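Side-chain contacts in Pdx2 protein (Plasmodium falciparum, PDB 2ABW), which hydrolyses glutamine to glutamate and ammonia, the ammonia being channelled to the active site of Pdx1 for pyridoxal 5'-phosphate (vitamin B6) synthesis: residues K167-F172 against T203-Y208; P156-I161 against A183-N188; S2-G7 against E211-Y216. All coordinates share one frame; numbering follows the deposited sequence. Where two conformers were deposited one is given.

Contact 1. Residues K167-F172 against T203-Y208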
loop_
_atom_site.group_PDB
_atom_site.type_symbol
_atom_site.label_atom_id
_atom_site.label_comp_id
_atom_site.label_asym_id
_atom_site.label_seq_id
_atom_site.Cartn_x
_atom_site.Cartn_y
_atom_site.Cartn_z
ATOM N N LYS A 167 9.610 -9.228 -4.181
ATOM C CA LYS A 167 9.797 -10.066 -3.024
ATOM C C LYS A 167 8.463 -10.343 -2.316
ATOM O O LYS A 167 7.645 -9.449 -2.084
ATOM C CB LYS A 167 10.749 -9.374 -2.094
ATOM C CG LYS A 167 12.100 -8.982 -2.800
ATOM C CD LYS A 167 12.728 -10.022 -3.767
ATOM C CE LYS A 167 13.845 -9.374 -4.669
ATOM N NZ LYS A 167 14.660 -10.424 -5.406
ATOM N N VAL A 168 8.157 -11.594 -2.098
ATOM C CA VAL A 168 6.999 -11.986 -1.352
ATOM C C VAL A 168 7.386 -11.819 0.101
ATOM O O VAL A 168 8.326 -12.528 0.644
ATOM C CB VAL A 168 6.538 -13.441 -1.656
ATOM C CG1 VAL A 168 5.438 -13.877 -0.652
ATOM C CG2 VAL A 168 6.089 -13.496 -3.076
ATOM N N LEU A 169 6.760 -10.861 0.726
ATOM C CA LEU A 169 7.090 -10.482 2.079
ATOM C C LEU A 169 6.300 -11.284 3.109
ATOM O O LEU A 169 6.735 -11.545 4.226
ATOM C CB LEU A 169 6.849 -8.938 2.218
ATOM C CG LEU A 169 7.100 -8.392 3.571
ATOM C CD1 LEU A 169 8.548 -8.640 4.095
ATOM C CD2 LEU A 169 6.715 -6.909 3.601
ATOM N N ALA A 170 5.022 -11.602 2.820
ATOM C CA ALA A 170 4.221 -12.359 3.761
ATOM C C ALA A 170 3.189 -13.195 3.029
ATOM O O ALA A 170 2.630 -12.747 2.007
ATOM C CB ALA A 170 3.486 -11.425 4.712
ATOM N N THR A 171 2.951 -14.411 3.526
ATOM C CA THR A 171 1.980 -15.343 3.005
ATOM C C THR A 171 1.181 -15.887 4.181
ATOM O O THR A 171 1.499 -15.676 5.343
ATOM C CB THR A 171 2.622 -16.498 2.284
ATOM O OG1 THR A 171 3.411 -17.278 3.220
ATOM C CG2 THR A 171 3.473 -15.990 1.166
ATOM N N PHE A 172 0.035 -16.500 3.845
ATOM C CA PHE A 172 -0.767 -17.175 4.853
ATOM C C PHE A 172 -1.477 -18.335 4.292
ATOM O O PHE A 172 -1.595 -18.458 3.089
ATOM C CB PHE A 172 -1.793 -16.237 5.490
ATOM C CG PHE A 172 -2.884 -15.726 4.533
ATOM C CD1 PHE A 172 -2.693 -14.531 3.847
ATOM C CD2 PHE A 172 -4.085 -16.329 4.460
ATOM C CE1 PHE A 172 -3.669 -14.067 3.023
ATOM C CE2 PHE A 172 -5.069 -15.845 3.664
ATOM C CZ PHE A 172 -4.861 -14.727 2.965
ATOM N N THR A 203 1.125 -2.675 15.154
ATOM C CA THR A 203 1.565 -1.628 14.222
ATOM C C THR A 203 2.765 -2.119 13.365
ATOM O O THR A 203 3.569 -1.297 12.908
ATOM C CB THR A 203 1.962 -0.318 14.941
ATOM O OG1 THR A 203 2.906 -0.613 15.961
ATOM C CG2 THR A 203 0.689 0.391 15.576
ATOM N N ALA A 204 2.906 -3.407 13.165
ATOM C CA ALA A 204 4.171 -3.973 12.582
ATOM C C ALA A 204 4.400 -3.397 11.207
ATOM O O ALA A 204 5.533 -3.015 10.874
ATOM C CB ALA A 204 4.049 -5.476 12.481
ATOM N N PHE A 205 3.388 -3.387 10.324
ATOM C CA PHE A 205 3.617 -2.926 8.946
ATOM C C PHE A 205 3.873 -1.412 8.874
ATOM O O PHE A 205 4.584 -0.905 7.997
ATOM C CB PHE A 205 2.521 -3.399 8.011
ATOM C CG PHE A 205 2.656 -4.913 7.711
ATOM C CD1 PHE A 205 2.129 -5.825 8.585
ATOM C CD2 PHE A 205 3.436 -5.351 6.654
ATOM C CE1 PHE A 205 2.313 -7.190 8.362
ATOM C CE2 PHE A 205 3.597 -6.739 6.436
ATOM C CZ PHE A 205 3.105 -7.607 7.325
ATOM N N GLN A 206 3.195 -0.687 9.768
ATOM C CA GLN A 206 3.466 0.730 9.880
ATOM C C GLN A 206 4.922 0.982 10.263
ATOM O O GLN A 206 5.629 1.854 9.692
ATOM C CB GLN A 206 2.540 1.412 10.919
ATOM C CG GLN A 206 1.097 1.500 10.422
ATOM C CD GLN A 206 0.270 0.260 10.608
ATOM O OE1 GLN A 206 0.732 -0.664 11.238
ATOM N NE2 GLN A 206 -0.977 0.286 10.104
ATOM N N GLN A 207 5.413 0.251 11.212
ATOM C CA GLN A 207 6.803 0.362 11.645
ATOM C C GLN A 207 7.742 0.019 10.518
ATOM O O GLN A 207 8.735 0.730 10.288
ATOM C CB GLN A 207 7.016 -0.521 12.841
ATOM C CG GLN A 207 8.450 -0.284 13.364
ATOM C CD GLN A 207 8.802 -1.147 14.574
ATOM O OE1 GLN A 207 7.982 -1.954 15.070
ATOM N NE2 GLN A 207 9.996 -0.999 15.021
ATOM N N TYR A 208 7.468 -1.050 9.796
ATOM C CA TYR A 208 8.298 -1.470 8.658
ATOM C C TYR A 208 8.320 -0.393 7.587
ATOM O O TYR A 208 9.367 -0.032 7.029
ATOM C CB TYR A 208 7.739 -2.725 8.055
ATOM C CG TYR A 208 8.574 -3.298 6.978
ATOM C CD1 TYR A 208 9.796 -3.909 7.283
ATOM C CD2 TYR A 208 8.202 -3.275 5.688
ATOM C CE1 TYR A 208 10.571 -4.464 6.273
ATOM C CE2 TYR A 208 8.941 -3.870 4.703
ATOM C CZ TYR A 208 10.125 -4.458 4.990
ATOM O OH TYR A 208 10.967 -5.069 4.031
#
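Two aromatic rings of helix 204-219, F205 and Y208, receive the same methyl group, CD2 of L169. It sits at the edge of the F205 ring, close to the ring plane, with CD2 4.2 Å from F205 CE2, and meets the Y208 ring obliquely, with CD2 3.9 Å from Y208 CE2. This is helix-on-sheet packing in the class I glutamine amidotransferase fold: the C-terminal helix lies over strand 167-174 of the large mixed sheet. A classic beta bulge places L169 and A170 together opposite A184 of strand 180-187, and both side chains set out toward the helix. L169 CG is anti to the backbone N (chi1 178°), which carries the branched end out to the rings. Y208 has the same first torsion, and L169 and Y208 lie alongside one another, pointing opposite ways. F205 leaves the helix obliquely, but the far edge of its ring closes on L169. F144 touches both rings, and F195 meets F205 edge-to-face, so L169 joins an aromatic cluster between helix and sheet. Beyond this apolar patch, the phenol of Y208 turns polar: its OH is hydrogen-bonded to E186 OE1.

Contact 2. Residues P156-I161 against A183-N188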
loop_
_atom_site.group_PDB
_atom_site.type_symbol
_atom_site.label_atom_id
_atom_site.label_comp_id
_atom_site.label_asym_id
_atom_site.label_seq_id
_atom_site.Cartn_x
_atom_site.Cartn_y
_atom_site.Cartn_z
ATOM N N PRO A 156 -8.199 -8.155 -1.903
ATOM C CA PRO A 156 -7.866 -8.485 -3.284
ATOM C C PRO A 156 -6.934 -9.699 -3.255
ATOM O O PRO A 156 -6.307 -9.977 -2.208
ATOM C CB PRO A 156 -7.155 -7.240 -3.792
ATOM C CG PRO A 156 -6.626 -6.608 -2.617
ATOM C CD PRO A 156 -7.626 -6.857 -1.549
ATOM N N TYR A 157 -6.851 -10.382 -4.383
ATOM C CA TYR A 157 -6.077 -11.602 -4.524
ATOM C C TYR A 157 -4.966 -11.419 -5.500
ATOM O O TYR A 157 -5.152 -11.146 -6.668
ATOM C CB TYR A 157 -7.001 -12.732 -4.947
ATOM C CG TYR A 157 -6.306 -14.030 -5.204
ATOM C CD1 TYR A 157 -5.848 -14.818 -4.158
ATOM C CD2 TYR A 157 -6.164 -14.506 -6.470
ATOM C CE1 TYR A 157 -5.220 -16.042 -4.412
ATOM C CE2 TYR A 157 -5.537 -15.716 -6.722
ATOM C CZ TYR A 157 -5.057 -16.442 -5.695
ATOM O OH TYR A 157 -4.453 -17.658 -5.976
ATOM N N ILE A 158 -3.739 -11.701 -5.054
ATOM C CA ILE A 158 -2.563 -11.621 -5.903
ATOM C C ILE A 158 -2.373 -12.942 -6.638
ATOM O O ILE A 158 -1.937 -13.960 -6.035
ATOM C CB ILE A 158 -1.338 -11.248 -5.069
ATOM C CG1 ILE A 158 -1.526 -9.868 -4.459
ATOM C CG2 ILE A 158 -0.097 -11.354 -5.909
ATOM C CD1 ILE A 158 -0.458 -9.364 -3.399
ATOM N N ARG A 159 -2.723 -12.973 -7.911
ATOM C CA ARG A 159 -2.793 -14.157 -8.687
ATOM C C ARG A 159 -1.440 -14.501 -9.270
ATOM O O ARG A 159 -1.158 -15.700 -9.502
ATOM C CB ARG A 159 -3.799 -14.021 -9.775
ATOM C CG ARG A 159 -4.064 -15.316 -10.573
ATOM C CD ARG A 159 -5.230 -15.175 -11.524
ATOM N NE ARG A 159 -4.970 -14.329 -12.680
ATOM C CZ ARG A 159 -4.213 -14.685 -13.711
ATOM N NH1 ARG A 159 -3.515 -15.804 -13.717
ATOM N NH2 ARG A 159 -4.033 -13.841 -14.682
ATOM N N GLU A 160 -0.651 -13.502 -9.654
ATOM C CA GLU A 160 0.639 -13.750 -10.332
ATOM C C GLU A 160 1.715 -12.781 -9.811
ATOM O O GLU A 160 1.464 -11.586 -9.741
ATOM C CB GLU A 160 0.519 -13.529 -11.833
ATOM C CG GLU A 160 -0.524 -14.387 -12.530
ATOM C CD GLU A 160 -0.632 -14.132 -14.042
ATOM O OE1 GLU A 160 -0.503 -12.925 -14.431
ATOM O OE2 GLU A 160 -0.778 -15.129 -14.779
ATOM N N ILE A 161 2.925 -13.305 -9.640
ATOM C CA ILE A 161 4.146 -12.501 -9.495
ATOM C C ILE A 161 4.782 -12.502 -10.891
ATOM O O ILE A 161 4.977 -13.585 -11.476
ATOM C CB ILE A 161 5.068 -13.114 -8.468
ATOM C CG1 ILE A 161 4.408 -13.195 -7.083
ATOM C CG2 ILE A 161 6.391 -12.350 -8.342
ATOM C CD1 ILE A 161 3.848 -11.895 -6.515
ATOM N N ALA A 183 0.079 -12.264 0.939
ATOM C CA ALA A 183 -0.500 -11.169 1.677
ATOM C C ALA A 183 0.218 -9.813 1.466
ATOM O O ALA A 183 -0.412 -8.777 1.578
ATOM C CB ALA A 183 -0.597 -11.523 3.194
ATOM N N ALA A 184 1.530 -9.855 1.274
ATOM C CA ALA A 184 2.343 -8.647 1.171
ATOM C C ALA A 184 3.467 -8.915 0.234
ATOM O O ALA A 184 4.086 -9.990 0.175
ATOM C CB ALA A 184 2.854 -8.287 2.501
ATOM N N VAL A 185 3.732 -7.911 -0.615
ATOM C CA VAL A 185 4.861 -7.946 -1.557
ATOM C C VAL A 185 5.622 -6.643 -1.464
ATOM O O VAL A 185 5.046 -5.608 -1.068
ATOM C CB VAL A 185 4.387 -8.136 -3.022
ATOM C CG1 VAL A 185 3.864 -9.587 -3.192
ATOM C CG2 VAL A 185 3.351 -7.143 -3.494
ATOM N N GLU A 186 6.872 -6.689 -1.869
ATOM C CA GLU A 186 7.693 -5.486 -1.883
ATOM C C GLU A 186 8.527 -5.505 -3.147
ATOM O O GLU A 186 9.135 -6.534 -3.498
ATOM C CB GLU A 186 8.557 -5.465 -0.602
ATOM C CG GLU A 186 9.336 -4.127 -0.428
ATOM C CD GLU A 186 9.927 -3.987 0.974
ATOM O OE1 GLU A 186 10.019 -5.027 1.691
ATOM O OE2 GLU A 186 10.402 -2.922 1.332
ATOM N N GLN A 187 8.640 -4.382 -3.818
ATOM C CA GLN A 187 9.432 -4.318 -5.064
ATOM C C GLN A 187 10.041 -2.913 -5.095
ATOM O O GLN A 187 9.286 -1.958 -5.175
ATOM C CB GLN A 187 8.596 -4.506 -6.321
ATOM C CG GLN A 187 9.479 -4.557 -7.585
ATOM C CD GLN A 187 8.712 -4.803 -8.797
ATOM O OE1 GLN A 187 7.474 -5.008 -8.757
ATOM N NE2 GLN A 187 9.424 -4.733 -9.954
ATOM N N ASN A 188 11.370 -2.857 -4.986
ATOM C CA ASN A 188 12.057 -1.557 -5.018
ATOM C C ASN A 188 11.407 -0.685 -3.922
ATOM O O ASN A 188 11.261 -1.175 -2.785
ATOM C CB ASN A 188 11.990 -0.920 -6.383
ATOM C CG ASN A 188 12.541 -1.774 -7.502
ATOM O OD1 ASN A 188 13.658 -2.204 -7.410
ATOM N ND2 ASN A 188 11.706 -2.066 -8.537
#
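I161 has CG1 anti to its carbonyl carbon (chi1 -60°), and a second turn of -54° folds CD1 back toward the facing strand; V185 likewise sets CG1 anti to its carbonyl carbon. These two methyl groups then meet, I161 CD1 lying 4.0 Å from V185 CG1, the two side chains overlapping side by side from opposite directions. I158, extended at its second torsion, reaches the same V185 methyl more loosely, its CD1 4.3 Å from V185 CG1. One valine branch is thus met by two isoleucines. The contact is entirely apolar, and the backbones are well apart, the CA atoms of I158 and A183 being 7.9 Å from each other: the strands belong to different sheets, and between these two segments the contact is made by side chains. A classic beta bulge at R159 and E160, opposite T118, comes between the two isoleucines. On the bulge, E160 CG lies over one face of the R159 guanidinium, 3.5 Å above its plane and displaced toward the rim, and R159 NH1 makes a salt bridge to E160 OE2 at 3.0 Å, a weak hydrogen bond. R159 has a second acid partner, E98, through NH2. Strand 157-161 is the outer member of a three-stranded sheet beside strand 115-120; V185 and I182 from strand 180-187 of the large mixed sheet pack on its isoleucines, while strand 167-174 flanks 180-187 within that sheet.

Contact 3. Residues S2-G7 against E211-Y216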
loop_
_atom_site.group_PDB
_atom_site.type_symbol
_atom_site.label_atom_id
_atom_site.label_comp_id
_atom_site.label_asym_id
_atom_site.label_seq_id
_atom_site.Cartn_x
_atom_site.Cartn_y
_atom_site.Cartn_z
ATOM N N SER A 2 16.061 13.929 12.848
ATOM C CA SER A 2 15.688 14.378 11.495
ATOM C C SER A 2 14.133 14.390 11.478
ATOM O O SER A 2 13.498 13.808 12.387
ATOM C CB SER A 2 16.300 13.415 10.447
ATOM O OG SER A 2 15.704 13.619 9.191
ATOM N N GLU A 3 13.508 15.089 10.539
ATOM C CA GLU A 3 12.048 15.109 10.509
ATOM C C GLU A 3 11.656 14.225 9.326
ATOM O O GLU A 3 12.031 14.555 8.192
ATOM C CB GLU A 3 11.517 16.481 10.210
ATOM C CG GLU A 3 11.829 17.514 11.300
ATOM C CD GLU A 3 10.711 17.511 12.277
ATOM O OE1 GLU A 3 9.575 17.746 11.776
ATOM O OE2 GLU A 3 10.974 17.287 13.482
ATOM N N ILE A 4 10.823 13.217 9.542
ATOM C CA ILE A 4 10.298 12.372 8.466
ATOM C C ILE A 4 8.807 12.651 8.370
ATOM O O ILE A 4 8.099 12.703 9.389
ATOM C CB ILE A 4 10.450 10.893 8.893
ATOM C CG1 ILE A 4 11.936 10.504 8.857
ATOM C CG2 ILE A 4 9.534 9.993 8.035
ATOM C CD1 ILE A 4 12.491 10.558 7.510
ATOM N N THR A 5 8.321 12.921 7.126
ATOM C CA THR A 5 6.912 13.141 6.859
ATOM C C THR A 5 6.365 12.019 5.981
ATOM O O THR A 5 6.889 11.778 4.883
ATOM C CB THR A 5 6.671 14.476 6.149
ATOM O OG1 THR A 5 7.175 15.512 7.023
ATOM C CG2 THR A 5 5.146 14.677 5.875
ATOM N N ILE A 6 5.373 11.324 6.495
ATOM C CA ILE A 6 4.658 10.332 5.736
ATOM C C ILE A 6 3.265 10.863 5.461
ATOM O O ILE A 6 2.583 11.337 6.375
ATOM C CB ILE A 6 4.608 8.936 6.418
ATOM C CG1 ILE A 6 6.040 8.433 6.458
ATOM C CG2 ILE A 6 3.637 8.041 5.651
ATOM C CD1 ILE A 6 6.221 7.111 7.225
ATOM N N GLY A 7 2.854 10.793 4.214
ATOM C CA GLY A 7 1.509 11.241 3.848
ATOM C C GLY A 7 0.585 10.077 3.694
ATOM O O GLY A 7 1.017 8.907 3.394
ATOM N N GLU A 211 10.473 2.590 8.661
ATOM C CA GLU A 211 11.885 2.317 8.507
ATOM C C GLU A 211 12.279 2.383 7.026
ATOM O O GLU A 211 13.360 2.909 6.729
ATOM C CB GLU A 211 12.186 0.972 9.116
ATOM C CG GLU A 211 12.190 0.975 10.601
ATOM C CD GLU A 211 13.342 1.721 11.227
ATOM O OE1 GLU A 211 14.401 1.834 10.600
ATOM O OE2 GLU A 211 13.248 2.184 12.364
ATOM N N LYS A 212 11.374 1.982 6.127
ATOM C CA LYS A 212 11.632 2.082 4.683
ATOM C C LYS A 212 11.841 3.516 4.268
ATOM O O LYS A 212 12.734 3.912 3.511
ATOM C CB LYS A 212 10.496 1.475 3.906
ATOM C CG LYS A 212 10.738 1.287 2.456
ATOM C CD LYS A 212 9.599 0.468 1.836
ATOM C CE LYS A 212 9.709 0.355 0.268
ATOM N NZ LYS A 212 10.805 -0.615 0.032
ATOM N N VAL A 213 10.951 4.373 4.754
ATOM C CA VAL A 213 11.016 5.837 4.464
ATOM C C VAL A 213 12.280 6.426 5.074
ATOM O O VAL A 213 12.972 7.238 4.446
ATOM C CB VAL A 213 9.740 6.559 4.956
ATOM C CG1 VAL A 213 9.870 8.079 4.687
ATOM C CG2 VAL A 213 8.488 6.022 4.306
ATOM N N LYS A 214 12.565 6.060 6.348
ATOM C CA LYS A 214 13.802 6.540 6.996
ATOM C C LYS A 214 15.031 6.160 6.227
ATOM O O LYS A 214 15.883 7.056 6.015
ATOM C CB LYS A 214 13.842 5.939 8.415
ATOM C CG LYS A 214 15.053 6.444 9.198
ATOM C CD LYS A 214 15.370 5.494 10.318
ATOM C CE LYS A 214 16.260 4.347 9.804
ATOM N NZ LYS A 214 16.601 3.361 10.822
ATOM N N ASN A 215 15.099 4.948 5.735
ATOM C CA ASN A 215 16.316 4.473 5.015
ATOM C C ASN A 215 16.416 5.215 3.680
ATOM O O ASN A 215 17.479 5.645 3.233
ATOM C CB ASN A 215 16.225 3.003 4.734
ATOM C CG ASN A 215 16.371 2.125 6.007
ATOM O OD1 ASN A 215 16.908 2.547 6.947
ATOM N ND2 ASN A 215 15.990 0.872 5.897
ATOM N N TYR A 216 15.267 5.411 3.031
ATOM C CA TYR A 216 15.229 6.279 1.840
ATOM C C TYR A 216 15.812 7.652 2.076
ATOM O O TYR A 216 16.684 8.116 1.319
ATOM C CB TYR A 216 13.788 6.361 1.228
ATOM C CG TYR A 216 13.632 7.563 0.317
ATOM C CD1 TYR A 216 14.018 7.494 -0.955
ATOM C CD2 TYR A 216 13.098 8.761 0.782
ATOM C CE1 TYR A 216 13.905 8.626 -1.773
ATOM C CE2 TYR A 216 13.011 9.870 -0.004
ATOM C CZ TYR A 216 13.418 9.792 -1.299
ATOM O OH TYR A 216 13.329 10.925 -2.064
#
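Strand 4-7 and helix 211-216 run at 129° to each other in their N-to-C directions, the axes of these short segments approaching to 9.3 Å. The backbones come nearest at I4 and K214, whose CA atoms are 7.0 Å apart. This is the alpha/beta layering of the class I glutamine amidotransferase fold: the C-terminal helix covers the first strand of the chain, which lies between strands 30-35 and 46-49. V213 carries the contact, pointing toward the strand. With CG1 anti to its backbone N (chi1 178°), it offers one branch to each isoleucine. CG1 meets I4 CG2 at 3.9 Å; CG2 meets I6 CD1, also at 3.9 Å, with I6 CG1 just behind. I4 lies alongside V213, whereas I6 meets it at a slant and reaches it with the end of its extended chain. From neighbouring loops, D45 and P82 also touch V213, and L30 of the adjacent strand extends the apolar packing against both isoleucines. K214 takes part mainly through its backbone: I4 CD1 approaches K214 CA to 4.3 Å, while the rest of the lysine runs off from the strand. Both I4 contacts are those of one of its two modelled conformers. The lysine NZ closes a salt bridge one helical turn back, 2.7 Å from E211 OE1, using the syn lone pair of that carboxylate oxygen.

In the fold
Contacts 1 and 3 use successive stretches of helix 204-219, with centres about 17 Å apart, and fasten it to strands 167-174 and 4-9 of the large sheet. Contact 2 joins that sheet to the three-stranded one. Its centre is about 11 Å from that of contact 1, and the pair are tied by A170 O to A183 N at 2.8 Å. E186, on strand 180-187, is shared by all three: besides its bond to contact 1, it reaches contact 3 by a salt bridge of 2.7 Å between E186 OE2 and K212 NZ. The side chain of I158 is about 10 Å from that of the nucleophile C87, and that of F205 about 9 Å from that of E198 in the probable catalytic triad.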